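Local coordinates for putative aldo/keto reductase (Salmonella enterica subsp. enterica serovar Typhimurium, PDB 4R9O), which probably works as an NADP-dependent oxidoreductase of the aldo/keto reductase family, built on a TIM barrel, at residues V84-T92 with H101-S112; N162-L170 with G197-I207. All coordinates share one frame; numbering follows the deposited sequence.

Contact 1 (V84-T92 with H101-S112); sequences VTKCGIATT and HYITDRRHIILS
The carbonyl oxygen of G88 is met by Y102, on the returning strand, and I103, just after it: I103 N donates to G88 O at 2.9 Å from above the carbonyl plane, and Y102 CA adds a subsidiary CA-H...O contact. Two further bonds close the antiparallel hairpin as the hydrogen-bonded pair A90-H101: A90 N reaches H101 O at 2.8 Å, and H101 N returns to A90 O in the carbonyl plane. On the face of that pair, A90 CB lies over the H101 imidazole, a CH-pi contact 3.8 Å from the ring centroid, and I103 CD1 packs against the same methyl. With chi1 at 64°, H101 CG sits between backbone N and carbonyl carbon, laying the ring against A90; a bond between H101 ND1 and L99 O helps hold its rotation. On the other face I89 and Y102 run side by side, with I89 CG1 near the tyrosine edge. Earlier along the strand, helix 106-119 packs against C87: C87 CB meets S112 CB at 3.6 Å, while C87 SG touches I109 CG2. The H108 ring lies between I103 CG2 and S112 OG, on opposite faces. Backbone bonds thus fix the hairpin just beyond K86, whose NZ meets D53 and Y58, the likely proton donor; mainly apolar packing, helped by a water donating to K86 O and weakly to S112 O, seats the helix.

Contact 2 (N162-L170 with G197-I207); sequences NFTPAQFTL and GTLDQLQQLRI
The amide of Q201 reaches across to the first turn of helix 165-173, where Q201 NE2 donates to P165 O at 3.1 Å. With CG anti to the backbone N and the chain extended beyond, Q201 spans the gap between the axes of 165-170 and 198-205, 39° apart and 10.5 Å at closest approach. The bond comes in from the side of the C=O, while T169 N and T169 OG1 also donate to the same oxygen, which thus takes three bonds. T169 OG1 also lies 3.3 Å from Q201 NE2. The other end of the amide rests on the proline, Q201 OE1 being 3.4 Å from P165 CA. Next to it the pyrrolidine sits over the start of helix 198-205, with P165 CG 3.5 Å from G197 O and P165 CD near T198 OG1; the proline and threonine side chains cross almost at right angles.

The Q201 amide crosses the F168 ring obliquely, their planes 51° apart, with OE1 near F168 CB and CG. Swung anti to its backbone N (chi1 -174°), the ring extends toward the far end of helix 198-205, where L205 CD1 meets F168 CE2 at 3.7 Å and I207 CD1 meets F168 CZ at 3.8 Å, both coming from the opposite direction. I207 follows a Schellman motif at R206, which turns the chain so that its side chain faces the ring. Water 2 bridges F163 O and T198 OG1, and N182 adds a second donor to F163 O. The contact therefore joins two consecutive outer helices of the barrel through a direct amide-carbonyl hydrogen bond and a water bridge near their N-terminal ends, and apolar packing round F168 farther along, just beyond N162, a probable NADP-binding residue.

Going along the chain, contact 1 comes first: it closes a short hairpin loop where strand 82-90 turns back into strand 101-102, then sets helix 106-119 beside the strand it has left, within a beta-alpha-beta crossover to strand 125-130. Contact 2 opens later, after strand 155-161, and closes a longer loop containing strand 182-185, bringing helix 165-173 against helix 198-205. The two loops lie in series and neither nest nor cross. The centres of contact 1 and contact 2 are about 22 Å apart, and the two do not touch. One ties a strand end to its own return helix, the other joins neighbouring helices around the barrel; both also meet the second subunit.

Contact 1 (V84-T92 with H101-S112)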
loop_
_atom_site.group_PDB
_atom_site.type_symbol
_atom_site.label_atom_id
_atom_site.label_comp_id
_atom_site.label_asym_id
_atom_site.label_seq_id
_atom_site.Cartn_x
_atom_site.Cartn_y
_atom_site.Cartn_z
ATOM N N VAL C 84 -23.542 11.687 -26.947
ATOM C CA VAL C 84 -22.341 10.920 -26.670
ATOM C C VAL C 84 -22.780 9.572 -26.139
ATOM O O VAL C 84 -23.610 9.505 -25.231
ATOM C CB VAL C 84 -21.430 11.606 -25.629
ATOM C CG1 VAL C 84 -20.170 10.749 -25.372
ATOM C CG2 VAL C 84 -21.042 13.024 -26.062
ATOM N N THR C 85 -22.241 8.496 -26.699
ATOM C CA THR C 85 -22.501 7.190 -26.117
ATOM C C THR C 85 -21.231 6.338 -26.091
ATOM O O THR C 85 -20.162 6.788 -26.519
ATOM C CB THR C 85 -23.636 6.451 -26.858
ATOM O OG1 THR C 85 -24.015 5.296 -26.096
ATOM C CG2 THR C 85 -23.211 6.045 -28.264
ATOM N N LYS C 86 -21.341 5.131 -25.542
ATOM C CA LYS C 86 -20.167 4.308 -25.271
ATOM C C LYS C 86 -20.428 2.837 -25.505
ATOM O O LYS C 86 -21.574 2.399 -25.501
ATOM C CB LYS C 86 -19.685 4.479 -23.822
ATOM C CG LYS C 86 -19.816 5.850 -23.217
ATOM C CD LYS C 86 -19.248 5.834 -21.802
ATOM C CE LYS C 86 -19.555 7.113 -21.048
ATOM N NZ LYS C 86 -21.016 7.279 -20.790
ATOM N N CYS C 87 -19.344 2.082 -25.675
ATOM C CA CYS C 87 -19.386 0.628 -25.725
ATOM C C CYS C 87 -18.072 0.074 -25.171
ATOM O O CYS C 87 -17.113 0.824 -24.981
ATOM C CB CYS C 87 -19.620 0.127 -27.151
ATOM S SG CYS C 87 -18.253 0.422 -28.298
ATOM N N GLY C 88 -18.031 -1.229 -24.905
ATOM C CA GLY C 88 -16.827 -1.853 -24.386
ATOM C C GLY C 88 -17.063 -2.720 -23.166
ATOM O O GLY C 88 -16.288 -3.639 -22.882
ATOM N N ILE C 89 -18.148 -2.459 -22.446
ATOM C CA ILE C 89 -18.459 -3.280 -21.281
ATOM C C ILE C 89 -19.565 -4.299 -21.593
ATOM O O ILE C 89 -20.506 -4.015 -22.340
ATOM C CB ILE C 89 -18.855 -2.401 -20.084
ATOM C CG1 ILE C 89 -17.724 -1.409 -19.769
ATOM C CG2 ILE C 89 -19.170 -3.254 -18.859
ATOM C CD1 ILE C 89 -18.057 -0.429 -18.664
ATOM N N ALA C 90 -19.417 -5.505 -21.051
ATOM C CA ALA C 90 -20.439 -6.539 -21.171
ATOM C C ALA C 90 -20.928 -6.939 -19.778
ATOM O O ALA C 90 -20.140 -7.408 -18.958
ATOM C CB ALA C 90 -19.897 -7.739 -21.921
ATOM N N THR C 91 -22.212 -6.721 -19.501
ATOM C CA THR C 91 -22.753 -6.981 -18.164
ATOM C C THR C 91 -23.641 -8.215 -18.171
ATOM O O THR C 91 -24.028 -8.710 -19.235
ATOM C CB THR C 91 -23.567 -5.770 -17.606
ATOM O OG1 THR C 91 -24.877 -5.736 -18.189
ATOM C CG2 THR C 91 -22.852 -4.455 -17.886
ATOM N N THR C 92 -23.961 -8.715 -16.980
ATOM C CA THR C 92 -24.784 -9.913 -16.861
ATOM C C THR C 92 -26.270 -9.599 -17.035
ATOM O O THR C 92 -27.111 -10.449 -16.780
ATOM C CB THR C 92 -24.590 -10.605 -15.501
ATOM O OG1 THR C 92 -24.796 -9.651 -14.449
ATOM C CG2 THR C 92 -23.183 -11.173 -15.391
ATOM N N HIS C 101 -17.505 -8.508 -18.164
ATOM C CA HIS C 101 -16.197 -8.417 -18.806
ATOM C C HIS C 101 -16.177 -7.297 -19.847
ATOM O O HIS C 101 -17.094 -6.464 -19.916
ATOM C CB HIS C 101 -15.798 -9.758 -19.450
ATOM C CG HIS C 101 -16.694 -10.203 -20.569
ATOM N ND1 HIS C 101 -17.955 -10.719 -20.355
ATOM C CD2 HIS C 101 -16.495 -10.235 -21.909
ATOM C CE1 HIS C 101 -18.502 -11.033 -21.519
ATOM N NE2 HIS C 101 -17.637 -10.749 -22.476
ATOM N N TYR C 102 -15.124 -7.282 -20.651
ATOM C CA TYR C 102 -14.942 -6.257 -21.668
ATOM C C TYR C 102 -14.940 -6.872 -23.047
ATOM O O TYR C 102 -14.467 -7.992 -23.230
ATOM C CB TYR C 102 -13.630 -5.503 -21.453
ATOM C CG TYR C 102 -13.507 -4.809 -20.126
ATOM C CD1 TYR C 102 -14.527 -3.993 -19.644
ATOM C CD2 TYR C 102 -12.368 -4.963 -19.355
ATOM C CE1 TYR C 102 -14.399 -3.353 -18.425
ATOM C CE2 TYR C 102 -12.234 -4.329 -18.144
ATOM C CZ TYR C 102 -13.243 -3.528 -17.682
ATOM O OH TYR C 102 -13.092 -2.913 -16.462
ATOM N N ILE C 103 -15.488 -6.142 -24.016
ATOM C CA ILE C 103 -15.442 -6.557 -25.409
ATOM C C ILE C 103 -15.088 -5.339 -26.245
ATOM O O ILE C 103 -15.879 -4.398 -26.340
ATOM C CB ILE C 103 -16.795 -7.155 -25.906
ATOM C CG1 ILE C 103 -17.298 -8.282 -24.991
ATOM C CG2 ILE C 103 -16.657 -7.665 -27.346
ATOM C CD1 ILE C 103 -18.722 -8.782 -25.362
ATOM N N THR C 104 -13.894 -5.343 -26.833
ATOM C CA THR C 104 -13.468 -4.217 -27.647
ATOM C C THR C 104 -13.018 -4.637 -29.041
ATOM O O THR C 104 -12.250 -3.929 -29.690
ATOM C CB THR C 104 -12.333 -3.419 -26.960
ATOM O OG1 THR C 104 -11.257 -4.302 -26.592
ATOM C CG2 THR C 104 -12.858 -2.711 -25.719
ATOM N N ASP C 105 -13.501 -5.785 -29.501
ATOM C CA ASP C 105 -13.231 -6.235 -30.857
ATOM C C ASP C 105 -13.917 -5.328 -31.885
ATOM O O ASP C 105 -14.903 -4.651 -31.578
ATOM C CB ASP C 105 -13.685 -7.691 -31.027
ATOM C CG ASP C 105 -13.048 -8.627 -29.995
ATOM O OD1 ASP C 105 -11.811 -8.562 -29.809
ATOM O OD2 ASP C 105 -13.784 -9.411 -29.352
ATOM N N ARG C 106 -13.383 -5.326 -33.102
ATOM C CA ARG C 106 -13.870 -4.486 -34.190
ATOM C C ARG C 106 -15.373 -4.645 -34.491
ATOM O O ARG C 106 -16.095 -3.654 -34.625
ATOM C CB ARG C 106 -13.071 -4.785 -35.458
ATOM C CG ARG C 106 -13.358 -3.855 -36.634
ATOM C CD ARG C 106 -13.063 -4.545 -37.965
ATOM N NE ARG C 106 -14.134 -5.475 -38.317
ATOM C CZ ARG C 106 -15.089 -5.224 -39.212
ATOM N NH1 ARG C 106 -15.103 -4.073 -39.878
ATOM N NH2 ARG C 106 -16.025 -6.134 -39.454
ATOM N N ARG C 107 -15.849 -5.881 -34.608
ATOM C CA ARG C 107 -17.227 -6.071 -35.039
ATOM C C ARG C 107 -18.212 -5.706 -33.913
ATOM O O ARG C 107 -19.276 -5.136 -34.173
ATOM C CB ARG C 107 -17.459 -7.505 -35.543
ATOM C CG ARG C 107 -18.908 -7.746 -35.963
ATOM C CD ARG C 107 -19.177 -9.103 -36.624
ATOM N NE ARG C 107 -20.506 -9.604 -36.256
ATOM C CZ ARG C 107 -21.457 -9.939 -37.123
ATOM N NH1 ARG C 107 -22.635 -10.377 -36.686
ATOM N NH2 ARG C 107 -21.242 -9.821 -38.427
ATOM N N HIS C 108 -17.847 -5.987 -32.666
ATOM C CA HIS C 108 -18.674 -5.569 -31.534
ATOM C C HIS C 108 -18.811 -4.039 -31.430
ATOM O O HIS C 108 -19.885 -3.518 -31.127
ATOM C CB HIS C 108 -18.107 -6.115 -30.223
ATOM C CG HIS C 108 -18.860 -5.660 -29.010
ATOM N ND1 HIS C 108 -20.050 -6.231 -28.615
ATOM C CD2 HIS C 108 -18.594 -4.681 -28.111
ATOM C CE1 HIS C 108 -20.488 -5.624 -27.525
ATOM N NE2 HIS C 108 -19.621 -4.681 -27.197
ATOM N N ILE C 109 -17.721 -3.324 -31.666
ATOM C CA ILE C 109 -17.767 -1.871 -31.625
ATOM C C ILE C 109 -18.723 -1.363 -32.709
ATOM O O ILE C 109 -19.583 -0.515 -32.455
ATOM C CB ILE C 109 -16.357 -1.259 -31.806
ATOM C CG1 ILE C 109 -15.473 -1.644 -30.609
ATOM C CG2 ILE C 109 -16.462 0.252 -31.978
ATOM C CD1 ILE C 109 -13.958 -1.281 -30.753
ATOM N N ILE C 110 -18.589 -1.916 -33.907
ATOM C CA ILE C 110 -19.438 -1.508 -35.013
ATOM C C ILE C 110 -20.900 -1.842 -34.721
ATOM O O ILE C 110 -21.774 -1.001 -34.897
ATOM C CB ILE C 110 -18.996 -2.173 -36.330
ATOM C CG1 ILE C 110 -17.603 -1.662 -36.724
ATOM C CG2 ILE C 110 -20.027 -1.937 -37.436
ATOM C CD1 ILE C 110 -17.088 -2.211 -38.029
ATOM N N LEU C 111 -21.154 -3.062 -34.258
ATOM C CA LEU C 111 -22.520 -3.500 -33.993
ATOM C C LEU C 111 -23.130 -2.731 -32.818
ATOM O O LEU C 111 -24.318 -2.432 -32.829
ATOM C CB LEU C 111 -22.567 -5.003 -33.733
ATOM C CG LEU C 111 -22.251 -5.900 -34.944
ATOM C CD1 LEU C 111 -22.382 -7.377 -34.583
ATOM C CD2 LEU C 111 -23.095 -5.555 -36.176
ATOM N N SER C 112 -22.317 -2.399 -31.818
ATOM C CA SER C 112 -22.794 -1.587 -30.691
ATOM C C SER C 112 -23.239 -0.188 -31.115
ATOM O O SER C 112 -24.301 0.283 -30.713
ATOM C CB SER C 112 -21.712 -1.464 -29.625
ATOM O OG SER C 112 -21.444 -2.729 -29.056
HETATM O O HOH W 1 -22.678 1.854 -28.185
#

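Contact 2 (N162-L170 with G197-I207)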
loop_
_atom_site.group_PDB
_atom_site.type_symbol
_atom_site.label_atom_id
_atom_site.label_comp_id
_atom_site.label_asym_id
_atom_site.label_seq_id
_atom_site.Cartn_x
_atom_site.Cartn_y
_atom_site.Cartn_z
ATOM N N ASN C 162 -11.903 6.592 -18.740
ATOM C CA ASN C 162 -11.157 5.945 -17.658
ATOM C C ASN C 162 -9.831 5.333 -18.094
ATOM O O ASN C 162 -9.361 4.386 -17.473
ATOM C CB ASN C 162 -12.014 4.877 -16.989
ATOM C CG ASN C 162 -13.373 5.405 -16.587
ATOM O OD1 ASN C 162 -13.466 6.356 -15.824
ATOM N ND2 ASN C 162 -14.438 4.806 -17.126
ATOM N N PHE C 163 -9.240 5.891 -19.147
ATOM C CA PHE C 163 -7.932 5.457 -19.650
ATOM C C PHE C 163 -6.773 6.082 -18.875
ATOM O O PHE C 163 -6.835 7.247 -18.460
ATOM C CB PHE C 163 -7.788 5.807 -21.147
ATOM C CG PHE C 163 -8.373 4.770 -22.088
ATOM C CD1 PHE C 163 -7.697 4.402 -23.236
ATOM C CD2 PHE C 163 -9.601 4.182 -21.829
ATOM C CE1 PHE C 163 -8.225 3.447 -24.112
ATOM C CE2 PHE C 163 -10.131 3.230 -22.697
ATOM C CZ PHE C 163 -9.442 2.867 -23.842
ATOM N N THR C 164 -5.712 5.302 -18.678
ATOM C CA THR C 164 -4.441 5.833 -18.210
ATOM C C THR C 164 -3.835 6.612 -19.371
ATOM O O THR C 164 -4.252 6.417 -20.513
ATOM C CB THR C 164 -3.466 4.706 -17.767
ATOM O OG1 THR C 164 -3.117 3.907 -18.909
ATOM C CG2 THR C 164 -4.108 3.813 -16.707
ATOM N N PRO C 165 -2.846 7.485 -19.097
ATOM C CA PRO C 165 -2.186 8.144 -20.230
ATOM C C PRO C 165 -1.512 7.186 -21.224
ATOM O O PRO C 165 -1.457 7.526 -22.401
ATOM C CB PRO C 165 -1.144 9.044 -19.549
ATOM C CG PRO C 165 -1.728 9.341 -18.213
ATOM C CD PRO C 165 -2.443 8.073 -17.804
ATOM N N ALA C 166 -0.978 6.051 -20.778
ATOM C CA ALA C 166 -0.351 5.107 -21.708
ATOM C C ALA C 166 -1.412 4.400 -22.575
ATOM O O ALA C 166 -1.205 4.157 -23.766
ATOM C CB ALA C 166 0.503 4.076 -20.949
ATOM N N GLN C 167 -2.554 4.076 -21.988
ATOM C CA GLN C 167 -3.651 3.511 -22.788
ATOM C C GLN C 167 -4.176 4.523 -23.816
ATOM O O GLN C 167 -4.503 4.163 -24.957
ATOM C CB GLN C 167 -4.782 3.033 -21.872
ATOM C CG GLN C 167 -4.402 1.754 -21.101
ATOM C CD GLN C 167 -5.161 1.621 -19.803
ATOM O OE1 GLN C 167 -5.040 0.620 -19.091
ATOM N NE2 GLN C 167 -5.951 2.641 -19.480
ATOM N N PHE C 168 -4.247 5.787 -23.395
ATOM C CA PHE C 168 -4.687 6.869 -24.261
ATOM C C PHE C 168 -3.718 7.021 -25.443
ATOM O O PHE C 168 -4.135 7.107 -26.598
ATOM C CB PHE C 168 -4.798 8.173 -23.457
ATOM C CG PHE C 168 -5.379 9.325 -24.230
ATOM C CD1 PHE C 168 -6.723 9.635 -24.131
ATOM C CD2 PHE C 168 -4.578 10.097 -25.052
ATOM C CE1 PHE C 168 -7.266 10.701 -24.843
ATOM C CE2 PHE C 168 -5.108 11.155 -25.771
ATOM C CZ PHE C 168 -6.457 11.458 -25.667
ATOM N N THR C 169 -2.420 7.034 -25.153
ATOM C CA THR C 169 -1.434 7.223 -26.200
ATOM C C THR C 169 -1.399 6.047 -27.175
ATOM O O THR C 169 -1.236 6.224 -28.381
ATOM C CB THR C 169 -0.055 7.432 -25.583
ATOM O OG1 THR C 169 -0.092 8.651 -24.835
ATOM C CG2 THR C 169 1.008 7.526 -26.661
ATOM N N LEU C 170 -1.553 4.846 -26.640
ATOM C CA LEU C 170 -1.640 3.649 -27.465
ATOM C C LEU C 170 -2.747 3.780 -28.517
ATOM O O LEU C 170 -2.504 3.598 -29.713
ATOM C CB LEU C 170 -1.891 2.420 -26.586
ATOM C CG LEU C 170 -2.333 1.150 -27.333
ATOM C CD1 LEU C 170 -1.286 0.745 -28.397
ATOM C CD2 LEU C 170 -2.586 0.014 -26.348
ATOM N N GLY C 197 -1.098 12.124 -13.481
ATOM C CA GLY C 197 -0.691 12.283 -14.870
ATOM C C GLY C 197 -1.838 12.263 -15.855
ATOM O O GLY C 197 -1.691 12.643 -17.015
ATOM N N THR C 198 -2.992 11.802 -15.403
ATOM C CA THR C 198 -4.149 11.744 -16.287
ATOM C C THR C 198 -4.548 13.137 -16.746
ATOM O O THR C 198 -4.681 13.386 -17.945
ATOM C CB THR C 198 -5.330 11.077 -15.609
ATOM O OG1 THR C 198 -4.991 9.707 -15.341
ATOM C CG2 THR C 198 -6.573 11.147 -16.512
ATOM N N LEU C 199 -4.718 14.044 -15.787
ATOM C CA LEU C 199 -5.165 15.398 -16.085
ATOM C C LEU C 199 -4.037 16.267 -16.643
ATOM O O LEU C 199 -4.302 17.228 -17.379
ATOM C CB LEU C 199 -5.767 16.045 -14.837
ATOM C CG LEU C 199 -7.059 15.383 -14.339
ATOM C CD1 LEU C 199 -7.569 16.019 -13.046
ATOM C CD2 LEU C 199 -8.125 15.421 -15.418
ATOM N N ASP C 200 -2.788 15.942 -16.290
ATOM C CA ASP C 200 -1.636 16.607 -16.889
ATOM C C ASP C 200 -1.595 16.371 -18.392
ATOM O O ASP C 200 -1.385 17.302 -19.170
ATOM C CB ASP C 200 -0.321 16.117 -16.268
ATOM C CG ASP C 200 -0.247 16.358 -14.773
ATOM O OD1 ASP C 200 -0.807 17.369 -14.299
ATOM O OD2 ASP C 200 0.367 15.522 -14.071
ATOM N N GLN C 201 -1.764 15.108 -18.796
ATOM C CA GLN C 201 -1.766 14.753 -20.207
ATOM C C GLN C 201 -2.880 15.478 -20.969
ATOM O O GLN C 201 -2.669 15.956 -22.083
ATOM C CB GLN C 201 -1.928 13.235 -20.389
ATOM C CG GLN C 201 -2.059 12.825 -21.843
ATOM C CD GLN C 201 -2.436 11.376 -22.003
ATOM O OE1 GLN C 201 -3.489 10.951 -21.531
ATOM N NE2 GLN C 201 -1.556 10.593 -22.624
ATOM N N LEU C 202 -4.065 15.547 -20.375
ATOM C CA LEU C 202 -5.204 16.171 -21.049
ATOM C C LEU C 202 -4.972 17.672 -21.221
ATOM O O LEU C 202 -5.194 18.213 -22.304
ATOM C CB LEU C 202 -6.512 15.911 -20.285
ATOM C CG LEU C 202 -6.904 14.428 -20.257
ATOM C CD1 LEU C 202 -8.152 14.211 -19.409
ATOM C CD2 LEU C 202 -7.119 13.892 -21.685
ATOM N N GLN C 203 -4.519 18.340 -20.165
ATOM C CA GLN C 203 -4.162 19.748 -20.284
ATOM C C GLN C 203 -3.082 19.943 -21.351
ATOM O O GLN C 203 -3.154 20.871 -22.145
ATOM C CB GLN C 203 -3.678 20.332 -18.950
ATOM C CG GLN C 203 -3.347 21.810 -19.079
ATOM C CD GLN C 203 -2.701 22.437 -17.852
ATOM O OE1 GLN C 203 -2.832 21.954 -16.724
ATOM N NE2 GLN C 203 -2.013 23.540 -18.075
ATOM N N GLN C 204 -2.094 19.056 -21.390
ATOM C CA GLN C 204 -0.989 19.216 -22.329
ATOM C C GLN C 204 -1.493 19.141 -23.767
ATOM O O GLN C 204 -1.103 19.937 -24.616
ATOM C CB GLN C 204 0.089 18.146 -22.096
ATOM C CG GLN C 204 1.267 18.257 -23.051
ATOM C CD GLN C 204 2.326 17.197 -22.799
ATOM O OE1 GLN C 204 2.525 16.760 -21.668
ATOM N NE2 GLN C 204 3.004 16.776 -23.857
ATOM N N LEU C 205 -2.372 18.182 -24.022
ATOM C CA LEU C 205 -2.924 17.971 -25.354
ATOM C C LEU C 205 -4.077 18.915 -25.686
ATOM O O LEU C 205 -4.597 18.875 -26.791
ATOM C CB LEU C 205 -3.394 16.518 -25.501
ATOM C CG LEU C 205 -2.306 15.455 -25.399
ATOM C CD1 LEU C 205 -2.896 14.075 -25.640
ATOM C CD2 LEU C 205 -1.222 15.742 -26.400
ATOM N N ARG C 206 -4.459 19.758 -24.727
ATOM C CA ARG C 206 -5.596 20.679 -24.858
ATOM C C ARG C 206 -6.903 19.940 -25.139
ATOM O O ARG C 206 -7.741 20.397 -25.916
ATOM C CB ARG C 206 -5.334 21.720 -25.944
ATOM C CG ARG C 206 -4.022 22.493 -25.712
ATOM C CD ARG C 206 -3.886 23.725 -26.590
ATOM N NE ARG C 206 -2.605 24.390 -26.343
ATOM C CZ ARG C 206 -2.381 25.253 -25.355
ATOM N NH1 ARG C 206 -3.360 25.589 -24.517
ATOM N NH2 ARG C 206 -1.181 25.797 -25.210
ATOM N N ILE C 207 -7.053 18.792 -24.487
ATOM C CA ILE C 207 -8.259 17.978 -24.552
ATOM C C ILE C 207 -8.971 18.075 -23.219
ATOM O O ILE C 207 -8.378 17.830 -22.167
ATOM C CB ILE C 207 -7.930 16.507 -24.879
ATOM C CG1 ILE C 207 -7.383 16.405 -26.309
ATOM C CG2 ILE C 207 -9.150 15.595 -24.671
ATOM C CD1 ILE C 207 -6.680 15.123 -26.627
HETATM O O HOH W 2 -6.895 7.602 -15.744
#